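Local coordinates for protein minor fimbrium anchoring subunit Mfa2 (Porphyromonas gingivalis, PDB 5NFI) that tethers minor (Mfa1) fimbriae to the bacterial outer membrane and regulates their length, in support of biofilm formation and adhesion to host cells and other oral bacteria, at residues 61-67 / 118-124; 74-80 / 94-98; 249-255 / 268-274. One frame throughout, in Å; residues are numbered along the deposited sequence.

In the fold
Following the chain from the N terminus, strand 64-72 leads into strand 78-80, so the first halves of interactions 1 and 2 come in quick succession. Interaction 2 closes first, when 94-98 returns beside 74-80 across a 13-residue connection. That whole excursion lies within the larger loop that interaction 1 completes when 118-124 pairs with 61-67. Interaction 3 follows in series as a hairpin between 249-255 and 268-274. Its centre is about 47 Å from that of interaction 1, on the opposite side of the chain's centre. Strand 133-151 relates the two distant sites, pairing with both 113-122 and 249-258. Interaction 2 belongs to a separate small antiparallel sheet.

Interaction 1 (61-67 / 118-124); sequences EKDGLYT and PVVELKN
Leu65 lays its CD2 methyl against Glu121 CB at 3.6 Å and against Val119 CG1 at 3.7 Å. Its CG is anti to the carbonyl carbon (chi1 -75°), which leaves CD2 leaning over the neighbouring strand. Glu121, fully extended, presents its aliphatic part to this methyl. Leu65 and Glu121 form a non-hydrogen-bonded pair, flanked by hydrogen-bonded pairs. In one, Gly64 N donates to Leu122 O at 2.9 Å and Leu122 N to Gly64 O at 3.0 Å. In the other, Tyr66 and Val120 exchange two backbone bonds, Tyr66 N to Val120 O measuring 2.9 Å. Val120 and Leu122 share the face opposite Leu65 with Tyr66. There Val120 packs on Val5 and Ile133, while Leu122 and Tyr66 both touch Leu60. Asp63 rests CB against Leu122 O at 3.4 Å and brings OD2 over to the backbone of Asn124, while its OD1 has a long, weak ion pair with Arg3; Asn124 OD1 is bonded to Glu126 N. Strand axes 4.7 Å apart, with 142° between their N-to-C directions, describe a twisted antiparallel pair about 29 Å from the centre of the chain, consistent with the beta-sandwich architecture of the transthyretin clan.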
loop_
_atom_site.group_PDB
_atom_site.type_symbol
_atom_site.label_atom_id
_atom_site.label_comp_id
_atom_site.label_asym_id
_atom_site.label_seq_id
_atom_site.Cartn_x
_atom_site.Cartn_y
_atom_site.Cartn_z
ATOM N N GLU A 61 17.620 24.249 -6.633
ATOM C CA GLU A 61 18.507 25.404 -6.716
ATOM C C GLU A 61 19.862 25.078 -7.307
ATOM O O GLU A 61 20.246 25.622 -8.340
ATOM C CB GLU A 61 18.686 26.029 -5.337
ATOM C CG GLU A 61 17.425 26.676 -4.832
ATOM C CD GLU A 61 17.540 27.137 -3.415
ATOM O OE1 GLU A 61 18.682 27.255 -2.917
ATOM O OE2 GLU A 61 16.480 27.373 -2.800
ATOM N N LYS A 62 20.599 24.210 -6.637
ATOM C CA LYS A 62 21.912 23.836 -7.118
ATOM C C LYS A 62 21.805 22.782 -8.229
ATOM O O LYS A 62 21.055 21.805 -8.113
ATOM C CB LYS A 62 22.763 23.333 -5.951
ATOM C CG LYS A 62 22.578 24.144 -4.680
ATOM C CD LYS A 62 23.903 24.474 -4.028
ATOM C CE LYS A 62 23.758 25.636 -3.047
ATOM N NZ LYS A 62 25.080 26.226 -2.621
ATOM N N ASP A 63 22.546 22.998 -9.314
ATOM C CA ASP A 63 22.644 22.034 -10.412
ATOM C C ASP A 63 22.960 20.631 -9.896
ATOM O O ASP A 63 23.555 20.480 -8.834
ATOM C CB ASP A 63 23.724 22.469 -11.418
ATOM C CG ASP A 63 23.545 23.897 -11.892
ATOM O OD1 ASP A 63 22.496 24.506 -11.575
ATOM O OD2 ASP A 63 24.456 24.409 -12.588
ATOM N N GLY A 64 22.566 19.607 -10.649
ATOM C CA GLY A 64 22.907 18.241 -10.280
ATOM C C GLY A 64 21.876 17.167 -10.599
ATOM O O GLY A 64 20.896 17.411 -11.324
ATOM N N LEU A 65 22.111 15.967 -10.069
ATOM C CA LEU A 65 21.197 14.846 -10.275
ATOM C C LEU A 65 20.194 14.800 -9.148
ATOM O O LEU A 65 20.550 14.947 -7.975
ATOM C CB LEU A 65 21.945 13.516 -10.362
ATOM C CG LEU A 65 22.711 13.231 -11.657
ATOM C CD1 LEU A 65 23.398 11.883 -11.559
ATOM C CD2 LEU A 65 21.800 13.298 -12.881
ATOM N N TYR A 66 18.931 14.608 -9.491
ATOM C CA TYR A 66 17.914 14.508 -8.464
ATOM C C TYR A 66 16.939 13.404 -8.796
ATOM O O TYR A 66 16.723 13.071 -9.958
ATOM C CB TYR A 66 17.150 15.818 -8.297
ATOM C CG TYR A 66 17.969 17.011 -7.867
ATOM C CD1 TYR A 66 18.686 17.757 -8.795
ATOM C CD2 TYR A 66 17.991 17.419 -6.538
ATOM C CE1 TYR A 66 19.418 18.862 -8.406
ATOM C CE2 TYR A 66 18.722 18.517 -6.141
ATOM C CZ TYR A 66 19.431 19.240 -7.075
ATOM O OH TYR A 66 20.160 20.341 -6.686
ATOM N N THR A 67 16.359 12.829 -7.753
ATOM C CA THR A 67 15.248 11.915 -7.918
ATOM C C THR A 67 14.096 12.493 -7.115
ATOM O O THR A 67 14.299 13.104 -6.056
ATOM C CB THR A 67 15.578 10.489 -7.441
ATOM O OG1 THR A 67 16.854 10.092 -7.955
ATOM C CG2 THR A 67 14.514 9.520 -7.920
ATOM N N PRO A 118 12.099 9.156 -12.799
ATOM C CA PRO A 118 13.478 8.812 -13.136
ATOM C C PRO A 118 14.439 9.846 -12.563
ATOM O O PRO A 118 14.011 10.883 -12.067
ATOM C CB PRO A 118 13.491 8.824 -14.670
ATOM C CG PRO A 118 12.305 9.651 -15.064
ATOM C CD PRO A 118 11.282 9.477 -13.980
ATOM N N VAL A 119 15.727 9.542 -12.608
ATOM C CA VAL A 119 16.732 10.510 -12.261
ATOM C C VAL A 119 16.731 11.614 -13.303
ATOM O O VAL A 119 16.838 11.352 -14.512
ATOM C CB VAL A 119 18.121 9.886 -12.196
ATOM C CG1 VAL A 119 19.168 10.961 -11.867
ATOM C CG2 VAL A 119 18.147 8.759 -11.198
ATOM N N VAL A 120 16.606 12.849 -12.832
ATOM C CA VAL A 120 16.642 14.012 -13.702
ATOM C C VAL A 120 17.865 14.832 -13.366
ATOM O O VAL A 120 18.559 14.540 -12.388
ATOM C CB VAL A 120 15.375 14.869 -13.561
ATOM C CG1 VAL A 120 14.153 14.059 -13.960
ATOM C CG2 VAL A 120 15.234 15.391 -12.146
ATOM N N GLU A 121 18.117 15.868 -14.158
ATOM C CA GLU A 121 19.361 16.606 -14.047
ATOM C C GLU A 121 19.239 18.090 -14.383
ATOM O O GLU A 121 18.971 18.446 -15.532
ATOM C CB GLU A 121 20.393 15.953 -14.952
ATOM C CG GLU A 121 21.744 16.605 -14.982
ATOM C CD GLU A 121 22.648 15.863 -15.927
ATOM O OE1 GLU A 121 22.213 14.769 -16.372
ATOM O OE2 GLU A 121 23.751 16.367 -16.253
ATOM N N LEU A 122 19.428 18.944 -13.373
ATOM C CA LEU A 122 19.644 20.375 -13.603
ATOM C C LEU A 122 21.052 20.611 -14.120
ATOM O O LEU A 122 22.024 20.290 -13.425
ATOM C CB LEU A 122 19.450 21.185 -12.329
ATOM C CG LEU A 122 18.061 21.683 -11.961
ATOM C CD1 LEU A 122 18.207 22.860 -11.005
ATOM C CD2 LEU A 122 17.275 22.059 -13.198
ATOM N N LYS A 123 21.172 21.178 -15.315
ATOM C CA LYS A 123 22.487 21.347 -15.914
ATOM C C LYS A 123 22.918 22.811 -15.791
ATOM O O LYS A 123 22.082 23.687 -15.582
ATOM C CB LYS A 123 22.468 20.894 -17.370
ATOM C CG LYS A 123 22.416 19.381 -17.562
ATOM C CD LYS A 123 21.610 19.028 -18.811
ATOM C CE LYS A 123 22.081 17.743 -19.475
ATOM N NZ LYS A 123 21.454 17.602 -20.822
ATOM N N ASN A 124 24.218 23.075 -15.914
ATOM C CA ASN A 124 24.729 24.425 -15.718
ATOM C C ASN A 124 24.131 25.394 -16.724
ATOM O O ASN A 124 24.452 25.364 -17.919
ATOM C CB ASN A 124 26.252 24.463 -15.803
ATOM C CG ASN A 124 26.821 25.825 -15.414
ATOM O OD1 ASN A 124 26.077 26.760 -15.101
ATOM N ND2 ASN A 124 28.146 25.939 -15.418
#

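Interaction 2 (74-80 / 94-98)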
loop_
_atom_site.group_PDB
_atom_site.type_symbol
_atom_site.label_atom_id
_atom_site.label_comp_id
_atom_site.label_asym_id
_atom_site.label_seq_id
_atom_site.Cartn_x
_atom_site.Cartn_y
_atom_site.Cartn_z
ATOM N N ILE A 74 -1.501 11.568 1.407
ATOM C CA ILE A 74 -1.025 11.548 2.774
ATOM C C ILE A 74 -2.030 12.285 3.665
ATOM O O ILE A 74 -2.413 13.418 3.399
ATOM C CB ILE A 74 0.353 12.175 2.896
ATOM C CG1 ILE A 74 1.413 11.185 2.410
ATOM C CG2 ILE A 74 0.619 12.576 4.330
ATOM C CD1 ILE A 74 2.815 11.714 2.533
ATOM N N ASP A 75 -2.438 11.614 4.731
ATOM C CA ASP A 75 -3.655 11.924 5.463
ATOM C C ASP A 75 -3.298 12.103 6.930
ATOM O O ASP A 75 -2.147 11.912 7.306
ATOM C CB ASP A 75 -4.670 10.779 5.286
ATOM C CG ASP A 75 -6.064 11.272 4.969
ATOM O OD1 ASP A 75 -6.534 12.225 5.627
ATOM O OD2 ASP A 75 -6.697 10.726 4.043
ATOM N N ASP A 76 -4.279 12.435 7.761
ATOM C CA ASP A 76 -4.052 12.447 9.201
ATOM C C ASP A 76 -4.254 11.044 9.821
ATOM O O ASP A 76 -4.270 10.898 11.046
ATOM C CB ASP A 76 -4.949 13.486 9.894
ATOM C CG ASP A 76 -6.383 13.465 9.392
ATOM O OD1 ASP A 76 -6.810 12.425 8.833
ATOM O OD2 ASP A 76 -7.092 14.487 9.574
ATOM N N HIS A 77 -4.386 10.027 8.964
ATOM C CA HIS A 77 -4.313 8.627 9.397
ATOM C C HIS A 77 -2.861 8.237 9.643
ATOM O O HIS A 77 -2.582 7.116 10.100
ATOM C CB HIS A 77 -4.893 7.660 8.357
ATOM C CG HIS A 77 -6.366 7.786 8.133
ATOM N ND1 HIS A 77 -7.269 7.946 9.158
ATOM C CD2 HIS A 77 -7.093 7.754 6.993
ATOM C CE1 HIS A 77 -8.492 8.015 8.661
ATOM N NE2 HIS A 77 -8.410 7.900 7.350
ATOM N N TYR A 78 -1.936 9.143 9.306
ATOM C CA TYR A 78 -0.507 8.835 9.403
ATOM C C TYR A 78 0.252 9.746 10.355
ATOM O O TYR A 78 0.016 10.946 10.397
ATOM C CB TYR A 78 0.139 8.897 8.019
ATOM C CG TYR A 78 -0.527 8.000 7.012
ATOM C CD1 TYR A 78 -0.165 6.645 6.893
ATOM C CD2 TYR A 78 -1.546 8.486 6.198
ATOM C CE1 TYR A 78 -0.787 5.812 5.971
ATOM C CE2 TYR A 78 -2.176 7.666 5.276
ATOM C CZ TYR A 78 -1.796 6.327 5.164
ATOM O OH TYR A 78 -2.435 5.540 4.225
ATOM N N ASN A 79 1.152 9.152 11.128
ATOM C CA ASN A 79 2.157 9.868 11.903
ATOM C C ASN A 79 3.370 10.183 11.033
ATOM O O ASN A 79 4.132 9.281 10.667
ATOM C CB ASN A 79 2.616 9.048 13.115
ATOM C CG ASN A 79 1.536 8.892 14.181
ATOM O OD1 ASN A 79 0.745 9.796 14.417
ATOM N ND2 ASN A 79 1.516 7.747 14.832
ATOM N N ILE A 80 3.553 11.463 10.726
ATOM C CA ILE A 80 4.636 11.908 9.859
ATOM C C ILE A 80 5.915 12.226 10.642
ATOM O O ILE A 80 5.891 12.997 11.596
ATOM C CB ILE A 80 4.215 13.160 9.057
ATOM C CG1 ILE A 80 2.835 12.965 8.418
ATOM C CG2 ILE A 80 5.290 13.536 8.057
ATOM C CD1 ILE A 80 2.773 11.854 7.413
ATOM N N LEU A 94 9.448 8.134 6.569
ATOM C CA LEU A 94 8.552 9.257 6.379
ATOM C C LEU A 94 7.290 9.179 7.245
ATOM O O LEU A 94 6.796 10.196 7.748
ATOM C CB LEU A 94 8.161 9.344 4.904
ATOM C CG LEU A 94 7.106 10.375 4.540
ATOM C CD1 LEU A 94 7.523 11.763 5.044
ATOM C CD2 LEU A 94 6.908 10.369 3.035
HETATM N N MSE A 95 6.809 7.960 7.461
HETATM C CA MSE A 95 5.388 7.724 7.671
HETATM C C MSE A 95 5.117 6.462 8.470
HETATM O O MSE A 95 5.691 5.421 8.170
HETATM C CB MSE A 95 4.741 7.575 6.309
HETATM C CG MSE A 95 3.337 8.023 6.114
HETATM SE SE MSE A 95 2.968 7.442 4.271
HETATM C CE MSE A 95 2.446 5.596 4.628
ATOM N N ARG A 96 4.228 6.544 9.456
ATOM C CA ARG A 96 3.723 5.348 10.110
ATOM C C ARG A 96 2.212 5.390 10.207
ATOM O O ARG A 96 1.659 6.383 10.650
ATOM C CB ARG A 96 4.326 5.188 11.503
ATOM C CG ARG A 96 5.765 4.762 11.480
ATOM C CD ARG A 96 6.311 4.572 12.861
ATOM N NE ARG A 96 7.771 4.600 12.867
ATOM C CZ ARG A 96 8.543 3.637 12.364
ATOM N NH1 ARG A 96 7.997 2.574 11.795
ATOM N NH2 ARG A 96 9.865 3.743 12.416
ATOM N N LEU A 97 1.539 4.312 9.806
ATOM C CA LEU A 97 0.089 4.275 9.942
ATOM C C LEU A 97 -0.290 4.433 11.407
ATOM O O LEU A 97 0.286 3.779 12.283
ATOM C CB LEU A 97 -0.491 2.992 9.373
ATOM C CG LEU A 97 -2.022 2.938 9.389
ATOM C CD1 LEU A 97 -2.611 4.155 8.718
ATOM C CD2 LEU A 97 -2.525 1.663 8.702
ATOM N N LYS A 98 -1.218 5.342 11.690
ATOM C CA LYS A 98 -1.587 5.570 13.085
ATOM C C LYS A 98 -2.167 4.298 13.649
ATOM O O LYS A 98 -2.922 3.597 12.981
ATOM C CB LYS A 98 -2.578 6.726 13.237
ATOM C CG LYS A 98 -1.900 8.029 13.567
ATOM C CD LYS A 98 -2.835 9.192 13.383
ATOM C CE LYS A 98 -2.091 10.516 13.469
ATOM N NZ LYS A 98 -3.032 11.669 13.373
#
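Asn79 and Arg96 form the hydrogen-bonded pair of a short antiparallel strand pairing, with Asn79 N to Arg96 O at 2.9 Å and Arg96 N to Asn79 O at 3.0 Å. The 74-80 chain enters the pairing through a type I turn from Asp75 to Tyr78. At its far end Leu94 and Met95 both face Tyr170, a classic beta bulge in strand 93-100. One further backbone bond, Lys98 N to His77 O, extends the pairing into the turn.

The apolar contacts centre on the Tyr78 ring. Selenomethionine Met95 sets SE over one ring face, 4.5 Å from the centroid and 24° off the normal, a Met-aromatic contact. A bend at chi3 (85°) brings its CE methyl back to Tyr78 CE1 at 3.5 Å. Leu97 CD1 approaches the same CE1 obliquely at 3.7 Å, and Leu112 and Leu203 also touch this tyrosine. Farther on, Ile80 CG2 runs alongside Leu94 CD1 at 4.1 Å.

The extended side chain of Lys98 crosses that of Asn79 at about a right angle, its CG and CE methylenes running past Asn79 OD1. Its polar bond is made in the turn, where NZ donates to Asp76 O at 2.7 Å, tilted 24° from the carbonyl plane.

Interaction 3 (249-255 / 268-274); sequences DFDIRLV and VVQIWIN
Asn274 joins the start of 249-255 through both its side chain and its backbone. Its OD1 accepts Asp251 N at 2.8 Å, the donor lying nearly along the C=O axis, while Asn274 N donates to Asp251 O at 2.9 Å. The ND2 end of the same amide makes a weak bond to Asp249 O. Asn274 is in the left-handed region as the chain leaves strand 266-273 for strand 276-280. Further along, Arg253 and Trp272 exchange two backbone bonds, Val255 N donates to Gln270 O, and Val269 N returns a bond to Val255 O.

Axes 4.6 Å apart with 167° between their directions make the pair antiparallel, and because strands 249-258 and 266-273 follow each other in the chain they form a beta hairpin. Its first strand is also paired, in parallel, with strand 133-151.

Apolar packing fills the face of Ile252, Leu254, Ile271 and Ile273. Leu254 CD2 touches Ile271 CB at 3.7 Å with the two side chains side by side, and Ile252 and Ile273 reach on to Leu229 of helix 229-233. Ile273 CG2 also meets the edge of the Phe250 ring.

On the other face, Arg253, Val255, Gln270 and Trp272 pack together. Arg253, its CG anti to the backbone N (chi1 -179°), runs alongside Trp272 and places NH1 over the indole, 3.8 Å from NE1, while its NH2 forms a salt bridge with Asp151. Val255 CG2 sits 3.5 Å above the guanidinium plane of Arg253 and at the indole edge. Trp272 NE1 donates to Gln270 OE1 at 3.0 Å, approaching from above the amide plane.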
loop_
_atom_site.group_PDB
_atom_site.type_symbol
_atom_site.label_atom_id
_atom_site.label_comp_id
_atom_site.label_asym_id
_atom_site.label_seq_id
_atom_site.Cartn_x
_atom_site.Cartn_y
_atom_site.Cartn_z
ATOM N N ASP A 249 -7.343 -5.346 -5.319
ATOM C CA ASP A 249 -8.570 -5.838 -4.720
ATOM C C ASP A 249 -8.542 -7.349 -4.659
ATOM O O ASP A 249 -8.227 -8.014 -5.640
ATOM C CB ASP A 249 -9.780 -5.349 -5.503
ATOM C CG ASP A 249 -10.085 -3.900 -5.220
ATOM O OD1 ASP A 249 -9.260 -3.056 -5.613
ATOM O OD2 ASP A 249 -11.132 -3.606 -4.595
ATOM N N PHE A 250 -8.856 -7.896 -3.496
ATOM C CA PHE A 250 -8.657 -9.318 -3.293
ATOM C C PHE A 250 -9.895 -9.972 -2.684
ATOM O O PHE A 250 -10.223 -9.728 -1.523
ATOM C CB PHE A 250 -7.422 -9.555 -2.417
ATOM C CG PHE A 250 -6.136 -9.108 -3.053
ATOM C CD1 PHE A 250 -5.690 -7.795 -2.907
ATOM C CD2 PHE A 250 -5.369 -9.992 -3.798
ATOM C CE1 PHE A 250 -4.510 -7.369 -3.496
ATOM C CE2 PHE A 250 -4.174 -9.577 -4.400
ATOM C CZ PHE A 250 -3.747 -8.254 -4.246
ATOM N N ASP A 251 -10.597 -10.773 -3.483
ATOM C CA ASP A 251 -11.723 -11.537 -2.968
ATOM C C ASP A 251 -11.192 -12.906 -2.577
ATOM O O ASP A 251 -10.686 -13.647 -3.413
ATOM C CB ASP A 251 -12.863 -11.662 -3.979
ATOM C CG ASP A 251 -14.219 -11.831 -3.300
ATOM O OD1 ASP A 251 -14.240 -11.963 -2.057
ATOM O OD2 ASP A 251 -15.272 -11.842 -3.981
ATOM N N ILE A 252 -11.276 -13.210 -1.288
ATOM C CA ILE A 252 -10.709 -14.436 -0.741
ATOM C C ILE A 252 -11.790 -15.299 -0.136
ATOM O O ILE A 252 -12.613 -14.820 0.662
ATOM C CB ILE A 252 -9.651 -14.141 0.335
ATOM C CG1 ILE A 252 -8.615 -13.157 -0.214
ATOM C CG2 ILE A 252 -9.017 -15.445 0.837
ATOM C CD1 ILE A 252 -7.507 -12.846 0.741
ATOM N N ARG A 253 -11.802 -16.568 -0.526
ATOM C CA ARG A 253 -12.722 -17.509 0.093
ATOM C C ARG A 253 -11.983 -18.591 0.868
ATOM O O ARG A 253 -11.043 -19.208 0.373
ATOM C CB ARG A 253 -13.636 -18.145 -0.943
ATOM C CG ARG A 253 -14.621 -19.106 -0.311
ATOM C CD ARG A 253 -15.634 -19.589 -1.307
ATOM N NE ARG A 253 -16.420 -20.666 -0.738
ATOM C CZ ARG A 253 -16.618 -21.838 -1.334
ATOM N NH1 ARG A 253 -16.098 -22.074 -2.536
ATOM N NH2 ARG A 253 -17.355 -22.767 -0.738
ATOM N N LEU A 254 -12.414 -18.795 2.101
ATOM C CA LEU A 254 -11.894 -19.864 2.934
ATOM C C LEU A 254 -12.992 -20.898 3.143
ATOM O O LEU A 254 -14.045 -20.595 3.703
ATOM C CB LEU A 254 -11.404 -19.305 4.259
ATOM C CG LEU A 254 -10.325 -18.235 4.095
ATOM C CD1 LEU A 254 -9.888 -17.651 5.450
ATOM C CD2 LEU A 254 -9.148 -18.808 3.309
ATOM N N VAL A 255 -12.770 -22.105 2.642
ATOM C CA VAL A 255 -13.752 -23.156 2.829
ATOM C C VAL A 255 -13.437 -23.931 4.101
ATOM O O VAL A 255 -12.384 -24.545 4.215
ATOM C CB VAL A 255 -13.791 -24.099 1.642
ATOM C CG1 VAL A 255 -14.924 -25.103 1.814
ATOM C CG2 VAL A 255 -13.962 -23.291 0.360
ATOM N N VAL A 268 -9.681 -25.176 7.843
ATOM C CA VAL A 268 -9.833 -24.630 6.500
ATOM C C VAL A 268 -9.193 -25.598 5.509
ATOM O O VAL A 268 -8.041 -25.995 5.678
ATOM C CB VAL A 268 -9.204 -23.227 6.398
ATOM C CG1 VAL A 268 -9.002 -22.812 4.952
ATOM C CG2 VAL A 268 -10.047 -22.198 7.137
ATOM N N VAL A 269 -9.954 -25.988 4.489
ATOM C CA VAL A 269 -9.557 -27.038 3.552
ATOM C C VAL A 269 -9.497 -26.571 2.102
ATOM O O VAL A 269 -9.351 -27.395 1.200
ATOM C CB VAL A 269 -10.532 -28.244 3.603
ATOM C CG1 VAL A 269 -10.488 -28.932 4.968
ATOM C CG2 VAL A 269 -11.944 -27.788 3.272
ATOM N N GLN A 270 -9.626 -25.264 1.888
ATOM C CA GLN A 270 -9.559 -24.650 0.563
ATOM C C GLN A 270 -9.468 -23.139 0.690
ATOM O O GLN A 270 -10.312 -22.497 1.336
ATOM C CB GLN A 270 -10.775 -25.002 -0.289
ATOM C CG GLN A 270 -10.523 -26.088 -1.299
ATOM C CD GLN A 270 -11.737 -26.399 -2.153
ATOM O OE1 GLN A 270 -12.728 -25.663 -2.148
ATOM N NE2 GLN A 270 -11.663 -27.501 -2.894
ATOM N N ILE A 271 -8.448 -22.562 0.076
ATOM C CA ILE A 271 -8.387 -21.121 0.018
ATOM C C ILE A 271 -8.436 -20.645 -1.442
ATOM O O ILE A 271 -7.578 -20.984 -2.260
ATOM C CB ILE A 271 -7.135 -20.587 0.746
ATOM C CG1 ILE A 271 -6.890 -19.125 0.372
ATOM C CG2 ILE A 271 -5.923 -21.432 0.424
ATOM C CD1 ILE A 271 -5.779 -18.466 1.160
ATOM N N TRP A 272 -9.491 -19.905 -1.764
ATOM C CA TRP A 272 -9.678 -19.328 -3.084
ATOM C C TRP A 272 -9.270 -17.864 -3.047
ATOM O O TRP A 272 -9.610 -17.154 -2.097
ATOM C CB TRP A 272 -11.139 -19.442 -3.535
ATOM C CG TRP A 272 -11.665 -20.837 -3.679
ATOM C CD1 TRP A 272 -11.999 -21.703 -2.670
ATOM C CD2 TRP A 272 -11.972 -21.519 -4.903
ATOM N NE1 TRP A 272 -12.471 -22.886 -3.190
ATOM C CE2 TRP A 272 -12.468 -22.796 -4.559
ATOM C CE3 TRP A 272 -11.855 -21.183 -6.254
ATOM C CZ2 TRP A 272 -12.847 -23.732 -5.521
ATOM C CZ3 TRP A 272 -12.235 -22.110 -7.205
ATOM C CH2 TRP A 272 -12.723 -23.372 -6.835
ATOM N N ILE A 273 -8.549 -17.411 -4.072
ATOM C CA ILE A 273 -8.219 -15.994 -4.228
ATOM C C ILE A 273 -8.511 -15.555 -5.661
ATOM O O ILE A 273 -8.021 -16.154 -6.625
ATOM C CB ILE A 273 -6.754 -15.683 -3.882
ATOM C CG1 ILE A 273 -6.456 -16.084 -2.444
ATOM C CG2 ILE A 273 -6.478 -14.173 -4.017
ATOM C CD1 ILE A 273 -5.024 -15.857 -2.019
ATOM N N ASN A 274 -9.347 -14.525 -5.775
ATOM C CA ASN A 274 -9.817 -13.995 -7.046
ATOM C C ASN A 274 -10.247 -15.085 -8.018
ATOM O O ASN A 274 -9.973 -15.023 -9.218
ATOM C CB ASN A 274 -8.738 -13.097 -7.655
ATOM C CG ASN A 274 -8.537 -11.828 -6.841
ATOM O OD1 ASN A 274 -9.261 -11.590 -5.864
ATOM N ND2 ASN A 274 -7.559 -11.015 -7.220
#